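Local coordinates for flavin-nucleotide-binding protein (Mycobacterium smegmatis, PDB 4YBN), which binds FAD and heme b in a split beta-barrel fold and is probably an oxidoreductase related to pyridoxamine 5'-phosphate oxidase, at residues 60-65 and 121-126; 110-115 and 151-156; 46-51 and 67-72. All coordinates share one frame; numbering follows the deposited sequence. Where two conformers were deposited one is given.

Interaction 1 (60-65 and 121-126); sequences VIHGST and GYLDAL. With HEM (protoporphyrin IX containing Fe), chain F.
Leu126, Val60 and His62 carry most of the contact where helix 116-130 lies across strand 58-64 of the split beta-barrel. The strand and helix segments run at 104° to each other with axes 9.3 Å apart, and the helix packs on the strand face that carries Val60 and His62. Leu126 reaches between these two. Its CG is anti to the backbone N (chi1 -178°), and from there CD1 comes to rest 3.7 Å from Val60 O while CD2 turns toward the imidazole of His62. Two conformers of Leu126 were deposited, so the very close approach of CD2 to the ring is doubtful in detail. Val60 in turn spreads its two methyls: CG1 lies on the side of Leu126, in loose contact with its CD2, and CG2 packs 4.1 Å from Tyr122 CD1, the two side chains crossing at about a right angle. The phenol of Tyr122 continues past the valine, and its OH is hydrogen-bonded to Glu58.

What makes the site more than helix-on-sheet packing is the third residue. His62 is an axial ligand of heme iron, its NE2 lying 2.5 Å from the metal. The imidazole stands edge-on to the porphyrin, with CD2 next to heme NC and CE1 next to heme NB. The backbone carbonyl of the same residue makes a weak hydrogen bond to N3 of the flavin, which places His62 between the two cofactors. Tyr102 and Lys164 of the second subunit also hydrogen-bond the heme, so this pocket lies at the dimer interface. Leu123 forks between protein and porphyrin: CD2 rests 3.9 Å from His62 CB, while CD1 touches the vinyl carbon CBC of the heme at 3.6 Å.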
loop_
_atom_site.group_PDB
_atom_site.type_symbol
_atom_site.label_atom_id
_atom_site.label_comp_id
_atom_site.label_asym_id
_atom_site.label_seq_id
_atom_site.Cartn_x
_atom_site.Cartn_y
_atom_site.Cartn_z
ATOM N N VAL A 60 -8.010 14.264 -1.478
ATOM C CA VAL A 60 -7.262 15.253 -2.214
ATOM C C VAL A 60 -5.842 14.817 -2.512
ATOM O O VAL A 60 -5.167 14.338 -1.609
ATOM C CB VAL A 60 -7.220 16.566 -1.393
ATOM C CG1 VAL A 60 -6.506 17.654 -2.156
ATOM C CG2 VAL A 60 -8.650 16.977 -1.023
ATOM N N ILE A 61 -5.381 15.028 -3.742
ATOM C CA ILE A 61 -4.012 14.757 -4.124
ATOM C C ILE A 61 -3.439 15.957 -4.792
ATOM O O ILE A 61 -4.154 16.888 -5.226
ATOM C CB ILE A 61 -3.931 13.514 -5.068
ATOM C CG1 ILE A 61 -4.717 13.725 -6.389
ATOM C CG2 ILE A 61 -4.490 12.291 -4.318
ATOM C CD1 ILE A 61 -4.760 12.569 -7.341
ATOM N N HIS A 62 -2.144 15.930 -4.980
ATOM C CA HIS A 62 -1.510 16.947 -5.743
ATOM C C HIS A 62 -0.242 16.549 -6.419
ATOM O O HIS A 62 0.351 15.512 -6.115
ATOM C CB HIS A 62 -1.251 18.136 -4.843
ATOM C CG HIS A 62 -0.064 17.984 -4.005
ATOM N ND1 HIS A 62 0.093 16.907 -3.166
ATOM C CD2 HIS A 62 1.064 18.728 -3.909
ATOM C CE1 HIS A 62 1.260 17.021 -2.551
ATOM N NE2 HIS A 62 1.860 18.113 -2.986
ATOM N N GLY A 63 0.237 17.388 -7.302
ATOM C CA GLY A 63 1.535 17.105 -7.943
ATOM C C GLY A 63 1.846 18.083 -9.032
ATOM O O GLY A 63 1.209 19.128 -9.060
ATOM N N SER A 64 2.785 17.755 -9.928
ATOM C CA SER A 64 3.224 18.693 -10.929
ATOM C C SER A 64 2.161 18.860 -11.997
ATOM O O SER A 64 1.564 17.880 -12.474
ATOM C CB SER A 64 4.561 18.257 -11.579
ATOM O OG SER A 64 4.922 19.127 -12.657
ATOM N N THR A 65 1.934 20.106 -12.387
ATOM C CA THR A 65 1.097 20.374 -13.553
ATOM C C THR A 65 1.593 19.707 -14.828
ATOM O O THR A 65 0.805 19.595 -15.809
ATOM C CB THR A 65 1.003 21.864 -13.877
ATOM O OG1 THR A 65 2.319 22.379 -14.118
ATOM C CG2 THR A 65 0.278 22.616 -12.772
ATOM N N GLY A 121 -5.853 27.076 -0.238
ATOM C CA GLY A 121 -6.550 26.585 0.947
ATOM C C GLY A 121 -6.504 25.045 1.010
ATOM O O GLY A 121 -6.328 24.458 2.089
ATOM N N TYR A 122 -6.716 24.380 -0.138
ATOM C CA TYR A 122 -6.662 22.903 -0.160
ATOM C C TYR A 122 -5.259 22.396 0.082
ATOM O O TYR A 122 -5.099 21.428 0.847
ATOM C CB TYR A 122 -7.185 22.360 -1.464
ATOM C CG TYR A 122 -8.668 22.170 -1.528
ATOM C CD1 TYR A 122 -9.255 21.010 -1.048
ATOM C CD2 TYR A 122 -9.514 23.166 -2.017
ATOM C CE1 TYR A 122 -10.606 20.796 -1.153
ATOM C CE2 TYR A 122 -10.888 22.964 -2.048
ATOM C CZ TYR A 122 -11.407 21.750 -1.621
ATOM O OH TYR A 122 -12.751 21.523 -1.667
ATOM N N LEU A 123 -4.229 23.080 -0.444
ATOM C CA LEU A 123 -2.876 22.636 -0.222
ATOM C C LEU A 123 -2.423 22.778 1.236
ATOM O O LEU A 123 -1.800 21.888 1.784
ATOM C CB LEU A 123 -1.874 23.292 -1.161
ATOM C CG LEU A 123 -2.086 22.886 -2.607
ATOM C CD1 LEU A 123 -1.217 23.704 -3.528
ATOM C CD2 LEU A 123 -1.783 21.404 -2.868
ATOM N N ASP A 124 -2.850 23.839 1.888
ATOM C CA ASP A 124 -2.609 24.041 3.279
ATOM C C ASP A 124 -3.265 22.906 4.036
ATOM O O ASP A 124 -2.648 22.308 4.964
ATOM C CB ASP A 124 -3.163 25.381 3.780
ATOM C CG ASP A 124 -2.302 26.612 3.356
ATOM O OD1 ASP A 124 -1.280 26.485 2.642
ATOM O OD2 ASP A 124 -2.702 27.733 3.735
ATOM N N ALA A 125 -4.521 22.643 3.738
ATOM C CA ALA A 125 -5.200 21.545 4.455
ATOM C C ALA A 125 -4.512 20.184 4.158
ATOM O O ALA A 125 -4.395 19.378 5.039
ATOM C CB ALA A 125 -6.668 21.487 4.139
ATOM N N LEU A 126 -4.054 19.974 2.931
ATOM C CA LEU A 126 -3.343 18.739 2.549
ATOM C C LEU A 126 -2.058 18.629 3.333
ATOM O O LEU A 126 -1.795 17.601 3.977
ATOM C CB LEU A 126 -3.065 18.681 1.023
ATOM C CG LEU A 126 -2.361 17.426 0.459
ATOM C CD1 LEU A 126 -3.114 16.203 0.908
ATOM C CD2 LEU A 126 -2.189 17.365 -1.088
HETATM C CHA HEM F . 5.525 16.390 -5.892
HETATM C CHB HEM F . 4.668 15.317 -1.293
HETATM C CHC HEM F . 3.311 19.887 -0.407
HETATM C CHD HEM F . 3.963 20.879 -5.075
HETATM C C1A HEM F . 5.431 15.717 -4.711
HETATM C C2A HEM F . 5.786 14.354 -4.549
HETATM C C3A HEM F . 5.515 14.048 -3.254
HETATM C C4A HEM F . 5.016 15.219 -2.622
HETATM C CMA HEM F . 5.756 12.696 -2.630
HETATM C CAA HEM F . 6.324 13.397 -5.604
HETATM C CBA HEM F . 7.782 13.642 -6.021
HETATM C CGA HEM F . 8.160 12.626 -7.078
HETATM O O1A HEM F . 8.978 11.713 -6.797
HETATM O O2A HEM F . 7.669 12.682 -8.236
HETATM C C1B HEM F . 4.250 16.486 -0.636
HETATM C C2B HEM F . 4.003 16.539 0.771
HETATM C C3B HEM F . 3.597 17.811 1.056
HETATM C C4B HEM F . 3.641 18.558 -0.240
HETATM C CMB HEM F . 4.120 15.407 1.768
HETATM C CAB HEM F . 3.302 18.255 2.445
HETATM C CBB HEM F . 3.285 19.531 2.793
HETATM C C1C HEM F . 3.325 20.599 -1.622
HETATM C C2C HEM F . 2.748 21.887 -1.837
HETATM C C3C HEM F . 2.936 22.188 -3.187
HETATM C C4C HEM F . 3.636 21.049 -3.774
HETATM C CMC HEM F . 2.102 22.756 -0.793
HETATM C CAC HEM F . 2.606 23.458 -3.863
HETATM C CBC HEM F . 2.277 24.629 -3.273
HETATM C C1D HEM F . 4.455 19.719 -5.643
HETATM C C2D HEM F . 4.825 19.655 -7.075
HETATM C C3D HEM F . 5.265 18.414 -7.271
HETATM C C4D HEM F . 5.143 17.718 -5.991
HETATM C CMD HEM F . 4.759 20.737 -8.122
HETATM C CAD HEM F . 5.795 17.796 -8.525
HETATM C CBD HEM F . 7.336 17.765 -8.463
HETATM C CGD HEM F . 7.965 17.522 -9.823
HETATM O O1D HEM F . 8.609 18.425 -10.419
HETATM O O2D HEM F . 7.830 16.405 -10.364
HETATM N NA HEM F . 4.966 16.228 -3.528
HETATM N NB HEM F . 4.060 17.700 -1.185
HETATM N NC HEM F . 3.778 20.093 -2.827
HETATM N ND HEM F . 4.668 18.541 -5.045
HETATM FE FE HEM F . 4.335 18.114 -3.239
#

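Interaction 2 (110-115 and 151-156); sequences TFEVIA and ALALAI
The ring of Phe111 has Leu154 CB over one face, in a CH-pi contact 3.8 Å from the centroid and 20° off the ring normal, while Ala153 N lies in plane at its edge. It sits on an antiparallel strand pairing that adds 110-113 to 149-155 in the split-barrel sheet. CG of Phe111 is anti to the carbonyl carbon (chi1 -78°), and the ring beyond it lies across the backbone of the opposing strand, with CD2 3.7 Å from Leu152 CB. Ile61, Leu73 and Val81 also pack on this phenyl, joining it to the interior of the barrel.

Glu112 and Ala153 form a hydrogen-bonded pair, with Glu112 N donating to Ala153 O at 2.8 Å and Ala153 N returning a bond to Glu112 O; Val113 and Leu152 follow as a non-hydrogen-bonded pair. Their side chains meet on the same face, Val113 CG2 to Leu152 CD2 at 3.7 Å. On the face that carries Glu112 and Ala153, Ala153 CB is met by Ile114 CD1, 3.7 Å away. Ile114 N donates to Ala151 O in a nearly straight bond (170°). Water 2 links Ile114 O to Ala151 N; beyond the other end of the pairing, water 1 donates to Thr110 O and accepts from Ala155 N, each at 2.8 Å.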
loop_
_atom_site.group_PDB
_atom_site.type_symbol
_atom_site.label_atom_id
_atom_site.label_comp_id
_atom_site.label_asym_id
_atom_site.label_seq_id
_atom_site.Cartn_x
_atom_site.Cartn_y
_atom_site.Cartn_z
ATOM N N THR A 110 -14.535 10.591 -10.520
ATOM C CA THR A 110 -13.761 11.482 -11.354
ATOM C C THR A 110 -13.230 12.562 -10.480
ATOM O O THR A 110 -13.973 13.219 -9.757
ATOM C CB THR A 110 -14.674 12.033 -12.512
ATOM O OG1 THR A 110 -15.170 10.913 -13.227
ATOM C CG2 THR A 110 -13.941 12.907 -13.446
ATOM N N PHE A 111 -11.927 12.738 -10.508
ATOM C CA PHE A 111 -11.332 13.839 -9.820
ATOM C C PHE A 111 -11.720 15.199 -10.456
ATOM O O PHE A 111 -11.791 15.351 -11.685
ATOM C CB PHE A 111 -9.858 13.736 -9.797
ATOM C CG PHE A 111 -9.329 12.764 -8.796
ATOM C CD1 PHE A 111 -9.148 11.471 -9.137
ATOM C CD2 PHE A 111 -8.899 13.180 -7.528
ATOM C CE1 PHE A 111 -8.626 10.569 -8.257
ATOM C CE2 PHE A 111 -8.400 12.272 -6.622
ATOM C CZ PHE A 111 -8.245 10.971 -6.993
ATOM N N GLU A 112 -12.017 16.158 -9.597
ATOM C CA GLU A 112 -12.158 17.527 -10.038
ATOM C C GLU A 112 -10.925 18.363 -9.743
ATOM O O GLU A 112 -10.291 18.257 -8.660
ATOM C CB GLU A 112 -13.462 18.151 -9.473
ATOM C CG GLU A 112 -13.459 18.722 -8.052
ATOM C CD GLU A 112 -14.818 19.372 -7.633
ATOM O OE1 GLU A 112 -15.631 19.739 -8.528
ATOM O OE2 GLU A 112 -15.082 19.521 -6.402
ATOM N N VAL A 113 -10.560 19.184 -10.724
ATOM C CA VAL A 113 -9.469 20.145 -10.596
ATOM C C VAL A 113 -9.858 21.201 -9.596
ATOM O O VAL A 113 -10.882 21.828 -9.741
ATOM C CB VAL A 113 -9.125 20.816 -11.923
ATOM C CG1 VAL A 113 -8.127 21.964 -11.734
ATOM C CG2 VAL A 113 -8.520 19.804 -12.884
ATOM N N ILE A 114 -9.040 21.422 -8.588
ATOM C CA ILE A 114 -9.285 22.502 -7.660
ATOM C C ILE A 114 -8.955 23.799 -8.389
ATOM O O ILE A 114 -7.866 23.973 -8.968
ATOM C CB ILE A 114 -8.407 22.384 -6.371
ATOM C CG1 ILE A 114 -8.717 21.087 -5.605
ATOM C CG2 ILE A 114 -8.636 23.551 -5.409
ATOM C CD1 ILE A 114 -10.170 20.834 -5.474
ATOM N N ALA A 115 -9.897 24.756 -8.330
ATOM C CA ALA A 115 -9.688 26.080 -8.978
ATOM C C ALA A 115 -8.532 26.833 -8.390
ATOM O O ALA A 115 -8.226 26.700 -7.169
ATOM C CB ALA A 115 -10.956 26.967 -8.897
ATOM N N ALA A 151 -3.805 20.432 -8.038
ATOM C CA ALA A 151 -4.499 19.801 -6.944
ATOM C C ALA A 151 -5.800 19.263 -7.423
ATOM O O ALA A 151 -6.490 19.951 -8.147
ATOM C CB ALA A 151 -4.744 20.852 -5.844
ATOM N N LEU A 152 -6.169 18.063 -6.990
ATOM C CA LEU A 152 -7.355 17.373 -7.433
ATOM C C LEU A 152 -8.113 16.744 -6.317
ATOM O O LEU A 152 -7.494 16.265 -5.364
ATOM C CB LEU A 152 -6.965 16.224 -8.396
ATOM C CG LEU A 152 -6.080 16.637 -9.572
ATOM C CD1 LEU A 152 -5.421 15.416 -10.182
ATOM C CD2 LEU A 152 -6.926 17.298 -10.610
ATOM N N ALA A 153 -9.443 16.667 -6.417
ATOM C CA ALA A 153 -10.283 16.186 -5.310
ATOM C C ALA A 153 -11.323 15.239 -5.816
ATOM O O ALA A 153 -11.970 15.500 -6.838
ATOM C CB ALA A 153 -10.985 17.373 -4.635
ATOM N N LEU A 154 -11.423 14.113 -5.150
ATOM C CA LEU A 154 -12.437 13.134 -5.405
ATOM C C LEU A 154 -13.425 13.114 -4.272
ATOM O O LEU A 154 -13.057 12.966 -3.122
ATOM C CB LEU A 154 -11.742 11.769 -5.527
ATOM C CG LEU A 154 -12.629 10.538 -5.722
ATOM C CD1 LEU A 154 -13.160 10.592 -7.140
ATOM C CD2 LEU A 154 -11.927 9.233 -5.500
ATOM N N ALA A 155 -14.697 13.261 -4.616
ATOM C CA ALA A 155 -15.800 13.284 -3.665
ATOM C C ALA A 155 -16.003 11.969 -2.993
ATOM O O ALA A 155 -16.053 10.956 -3.643
ATOM C CB ALA A 155 -17.114 13.714 -4.366
ATOM N N ILE A 156 -16.123 11.984 -1.668
ATOM C CA ILE A 156 -16.485 10.816 -0.941
ATOM C C ILE A 156 -17.975 10.928 -0.641
ATOM O O ILE A 156 -18.375 11.684 0.248
ATOM C CB ILE A 156 -15.763 10.674 0.374
ATOM C CG1 ILE A 156 -14.254 10.698 0.179
ATOM C CG2 ILE A 156 -16.242 9.390 1.055
ATOM C CD1 ILE A 156 -13.480 11.021 1.470
HETATM O O HOH W 1 -15.250 13.654 -7.314
HETATM O O HOH W 2 -5.393 22.613 -9.284
#

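Interaction 3 (46-51 and 67-72); sequences VAFPIG and SPWLRA. With FAD (flavin-adenine dinucleotide), chain H.
Val46 opens the contact modestly, its CG2 4.3 Å from Trp69 NE1, and the next residue whose side chain points at the helix, Phe48, supplies the main surface. Its chi1 of 64° puts CG between the backbone N and the carbonyl carbon. The phenyl ring lies in an offset stack on the six-membered ring of Trp69, centroids 4.4 Å apart and planes 10° from parallel. The two side chains slide past each other in opposite directions, which sets Trp69 CB over the phenyl face. FAD O2A, on the adenosine-side phosphate, lies over the opposite face of the indole. The other phosphate meets the helix start: Ser67 OG donates to FAD O2P at 2.8 Å and, as N-cap, accepts from Leu70 N at 3.1 Å, with Trp69 N adding a weak bond to the same phosphate oxygen. In this split beta-barrel, strand and helix thus line one wall of a flavin pocket at the subunit interface; Ser162 and Lys164 of the second subunit also hydrogen-bond the FAD. Pro49 points away from the helix, and its backbone O accepts from the ribityl hydroxyl O2' at 2.9 Å. Ile50 points back, touching Leu70 CD2 with CD1 at 3.7 Å and laying CG1 3.5 Å from flavin C4X. At Gly51 the backbone N comes within 2.9 Å of flavin N5.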
loop_
_atom_site.group_PDB
_atom_site.type_symbol
_atom_site.label_atom_id
_atom_site.label_comp_id
_atom_site.label_asym_id
_atom_site.label_seq_id
_atom_site.Cartn_x
_atom_site.Cartn_y
_atom_site.Cartn_z
ATOM N N VAL A 46 -3.698 1.572 -15.851
ATOM C CA VAL A 46 -2.487 2.137 -15.306
ATOM C C VAL A 46 -2.710 2.364 -13.809
ATOM O O VAL A 46 -3.865 2.574 -13.339
ATOM C CB VAL A 46 -1.944 3.393 -15.994
ATOM C CG1 VAL A 46 -1.928 3.270 -17.512
ATOM C CG2 VAL A 46 -2.713 4.596 -15.588
ATOM N N ALA A 47 -1.653 2.236 -13.049
ATOM C CA ALA A 47 -1.761 2.413 -11.584
ATOM C C ALA A 47 -0.530 3.124 -11.066
ATOM O O ALA A 47 0.577 2.871 -11.579
ATOM C CB ALA A 47 -1.923 1.099 -10.918
ATOM N N PHE A 48 -0.728 4.089 -10.143
ATOM C CA PHE A 48 0.415 4.812 -9.613
ATOM C C PHE A 48 0.119 5.163 -8.182
ATOM O O PHE A 48 -1.004 5.338 -7.805
ATOM C CB PHE A 48 0.774 6.021 -10.440
ATOM C CG PHE A 48 -0.280 7.088 -10.486
ATOM C CD1 PHE A 48 -0.262 8.115 -9.586
ATOM C CD2 PHE A 48 -1.237 7.095 -11.449
ATOM C CE1 PHE A 48 -1.210 9.158 -9.624
ATOM C CE2 PHE A 48 -2.215 8.102 -11.475
ATOM C CZ PHE A 48 -2.205 9.122 -10.552
ATOM N N PRO A 49 1.119 5.170 -7.357
ATOM C CA PRO A 49 0.959 5.560 -6.017
ATOM C C PRO A 49 1.006 7.055 -5.847
ATOM O O PRO A 49 1.665 7.792 -6.644
ATOM C CB PRO A 49 2.224 4.961 -5.353
ATOM C CG PRO A 49 3.211 4.947 -6.404
ATOM C CD PRO A 49 2.488 4.746 -7.675
ATOM N N ILE A 50 0.369 7.582 -4.829
ATOM C CA ILE A 50 0.425 9.031 -4.601
ATOM C C ILE A 50 -0.001 9.361 -3.198
ATOM O O ILE A 50 -0.856 8.688 -2.616
ATOM C CB ILE A 50 -0.486 9.758 -5.644
ATOM C CG1 ILE A 50 -0.227 11.258 -5.607
ATOM C CG2 ILE A 50 -1.921 9.469 -5.321
ATOM C CD1 ILE A 50 -0.457 12.104 -6.840
ATOM N N GLY A 51 0.584 10.381 -2.573
ATOM C CA GLY A 51 0.020 10.810 -1.263
ATOM C C GLY A 51 -1.362 11.445 -1.331
ATOM O O GLY A 51 -1.703 12.124 -2.284
ATOM N N SER A 67 2.850 16.428 -14.871
ATOM C CA SER A 67 2.695 14.985 -14.774
ATOM C C SER A 67 1.621 14.523 -15.731
ATOM O O SER A 67 0.505 15.006 -15.640
ATOM C CB SER A 67 2.238 14.636 -13.352
ATOM O OG SER A 67 1.699 13.332 -13.234
ATOM N N PRO A 68 1.912 13.553 -16.611
ATOM C CA PRO A 68 0.865 13.089 -17.532
ATOM C C PRO A 68 -0.229 12.365 -16.864
ATOM O O PRO A 68 -1.357 12.473 -17.302
ATOM C CB PRO A 68 1.606 12.140 -18.477
ATOM C CG PRO A 68 3.013 12.614 -18.448
ATOM C CD PRO A 68 3.245 13.100 -17.041
ATOM N N TRP A 69 0.091 11.675 -15.775
ATOM C CA TRP A 69 -0.883 10.967 -14.994
ATOM C C TRP A 69 -1.873 11.881 -14.348
ATOM O O TRP A 69 -3.099 11.712 -14.471
ATOM C CB TRP A 69 -0.143 10.283 -13.886
ATOM C CG TRP A 69 0.380 9.094 -14.259
ATOM C CD1 TRP A 69 0.012 8.328 -15.334
ATOM C CD2 TRP A 69 1.352 8.362 -13.537
ATOM N NE1 TRP A 69 0.717 7.157 -15.321
ATOM C CE2 TRP A 69 1.548 7.147 -14.233
ATOM C CE3 TRP A 69 2.078 8.607 -12.364
ATOM C CZ2 TRP A 69 2.447 6.190 -13.815
ATOM C CZ3 TRP A 69 2.994 7.634 -11.946
ATOM C CH2 TRP A 69 3.155 6.440 -12.673
ATOM N N LEU A 70 -1.348 12.875 -13.684
ATOM C CA LEU A 70 -2.252 13.862 -13.047
ATOM C C LEU A 70 -3.064 14.634 -14.076
ATOM O O LEU A 70 -4.249 14.888 -13.847
ATOM C CB LEU A 70 -1.489 14.796 -12.103
ATOM C CG LEU A 70 -0.871 14.039 -10.926
ATOM C CD1 LEU A 70 -0.068 15.063 -10.167
ATOM C CD2 LEU A 70 -1.906 13.426 -9.999
ATOM N N ARG A 71 -2.440 14.992 -15.201
ATOM C CA ARG A 71 -3.178 15.632 -16.308
ATOM C C ARG A 71 -4.334 14.794 -16.814
ATOM O O ARG A 71 -5.382 15.318 -17.130
ATOM C CB ARG A 71 -2.279 15.965 -17.506
ATOM C CG ARG A 71 -1.494 17.243 -17.382
ATOM C CD ARG A 71 -0.693 17.462 -18.661
ATOM N NE ARG A 71 0.274 18.530 -18.467
ATOM C CZ ARG A 71 1.030 19.041 -19.434
ATOM N NH1 ARG A 71 0.936 18.570 -20.676
ATOM N NH2 ARG A 71 1.877 20.033 -19.152
ATOM N N ALA A 72 -4.148 13.513 -16.878
ATOM C CA ALA A 72 -5.180 12.592 -17.339
ATOM C C ALA A 72 -6.349 12.631 -16.407
ATOM O O ALA A 72 -7.492 12.751 -16.815
ATOM C CB ALA A 72 -4.618 11.188 -17.482
HETATM P PA FAD H . 4.043 8.957 -16.261
HETATM O O1A FAD H . 4.907 9.670 -17.274
HETATM O O2A FAD H . 2.561 9.251 -16.237
HETATM O O5B FAD H . 4.186 7.348 -16.455
HETATM C C5B FAD H . 5.096 6.715 -17.352
HETATM C C4B FAD H . 5.559 5.372 -16.778
HETATM O O4B FAD H . 6.638 5.554 -15.835
HETATM C C3B FAD H . 4.502 4.609 -15.971
HETATM O O3B FAD H . 3.500 3.876 -16.693
HETATM C C2B FAD H . 5.336 3.681 -15.139
HETATM O O2B FAD H . 5.557 2.529 -15.934
HETATM C C1B FAD H . 6.595 4.524 -14.840
HETATM N N9A FAD H . 6.412 5.070 -13.457
HETATM C C8A FAD H . 6.059 6.341 -13.164
HETATM N N7A FAD H . 5.934 6.516 -11.815
HETATM C C5A FAD H . 6.203 5.335 -11.226
HETATM C C6A FAD H . 6.249 4.847 -9.833
HETATM N N6A FAD H . 5.973 5.722 -8.830
HETATM N N1A FAD H . 6.597 3.529 -9.664
HETATM C C2A FAD H . 6.912 2.680 -10.679
HETATM N N3A FAD H . 6.868 3.078 -11.946
HETATM C C4A FAD H . 6.527 4.370 -12.302
HETATM N N1 FAD H . 3.548 12.298 -7.056
HETATM C C2 FAD H . 2.974 13.527 -6.923
HETATM O O2 FAD H . 2.934 14.202 -7.982
HETATM N N3 FAD H . 2.501 14.013 -5.728
HETATM C C4 FAD H . 2.523 13.255 -4.601
HETATM O O4 FAD H . 2.091 13.600 -3.482
HETATM C C4X FAD H . 3.128 11.897 -4.678
HETATM N N5 FAD H . 3.207 11.113 -3.580
HETATM C C5X FAD H . 3.769 9.873 -3.658
HETATM C C6 FAD H . 3.821 9.059 -2.528
HETATM C C7 FAD H . 4.370 7.789 -2.584
HETATM C C7M FAD H . 4.424 6.946 -1.334
HETATM C C8 FAD H . 4.914 7.297 -3.867
HETATM C C8M FAD H . 5.493 5.920 -4.016
HETATM C C9 FAD H . 4.852 8.083 -4.989
HETATM C C9A FAD H . 4.299 9.358 -4.946
HETATM N N10 FAD H . 4.214 10.158 -6.113
HETATM C C10 FAD H . 3.655 11.453 -5.999
HETATM C "C1'" FAD H . 4.792 9.692 -7.388
HETATM C "C2'" FAD H . 3.873 9.189 -8.471
HETATM O "O2'" FAD H . 3.898 7.757 -8.463
HETATM C "C3'" FAD H . 4.410 9.705 -9.834
HETATM O "O3'" FAD H . 5.823 9.351 -9.989
HETATM C "C4'" FAD H . 4.116 11.200 -10.137
HETATM O "O4'" FAD H . 2.701 11.498 -10.080
HETATM C "C5'" FAD H . 4.605 11.609 -11.533
HETATM O "O5'" FAD H . 4.246 10.604 -12.501
HETATM P P FAD H . 4.501 10.765 -14.097
HETATM O O1P FAD H . 5.859 11.399 -14.292
HETATM O O2P FAD H . 3.232 11.426 -14.627
HETATM O O3P FAD H . 4.613 9.269 -14.755
#

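In the fold
Followed from the N terminus, the first segment met is 46-51; the chain then turns into the neighbouring strand 58-64 and the helix holding 67-72, where interaction 3 closes the shortest loop, only 15 intervening residues. Interaction 1 starts inside that loop, at 60-65, and closes at 121-126, after 110-115 has passed; it therefore crosses both others, whereas interactions 3 and 2 stand in series. The last to close is interaction 2, at 151-156. Strand 58-64 lies between 44-55 and 149-155 in the sheet, so all three contacts share one framework: Ile61 O probably bonds Leu152 N, and Thr65 O probably accepts from Arg71 NE. Interactions 1 and 3 flank the heme and FAD sites, on neighbouring strands 58-64 and 44-55.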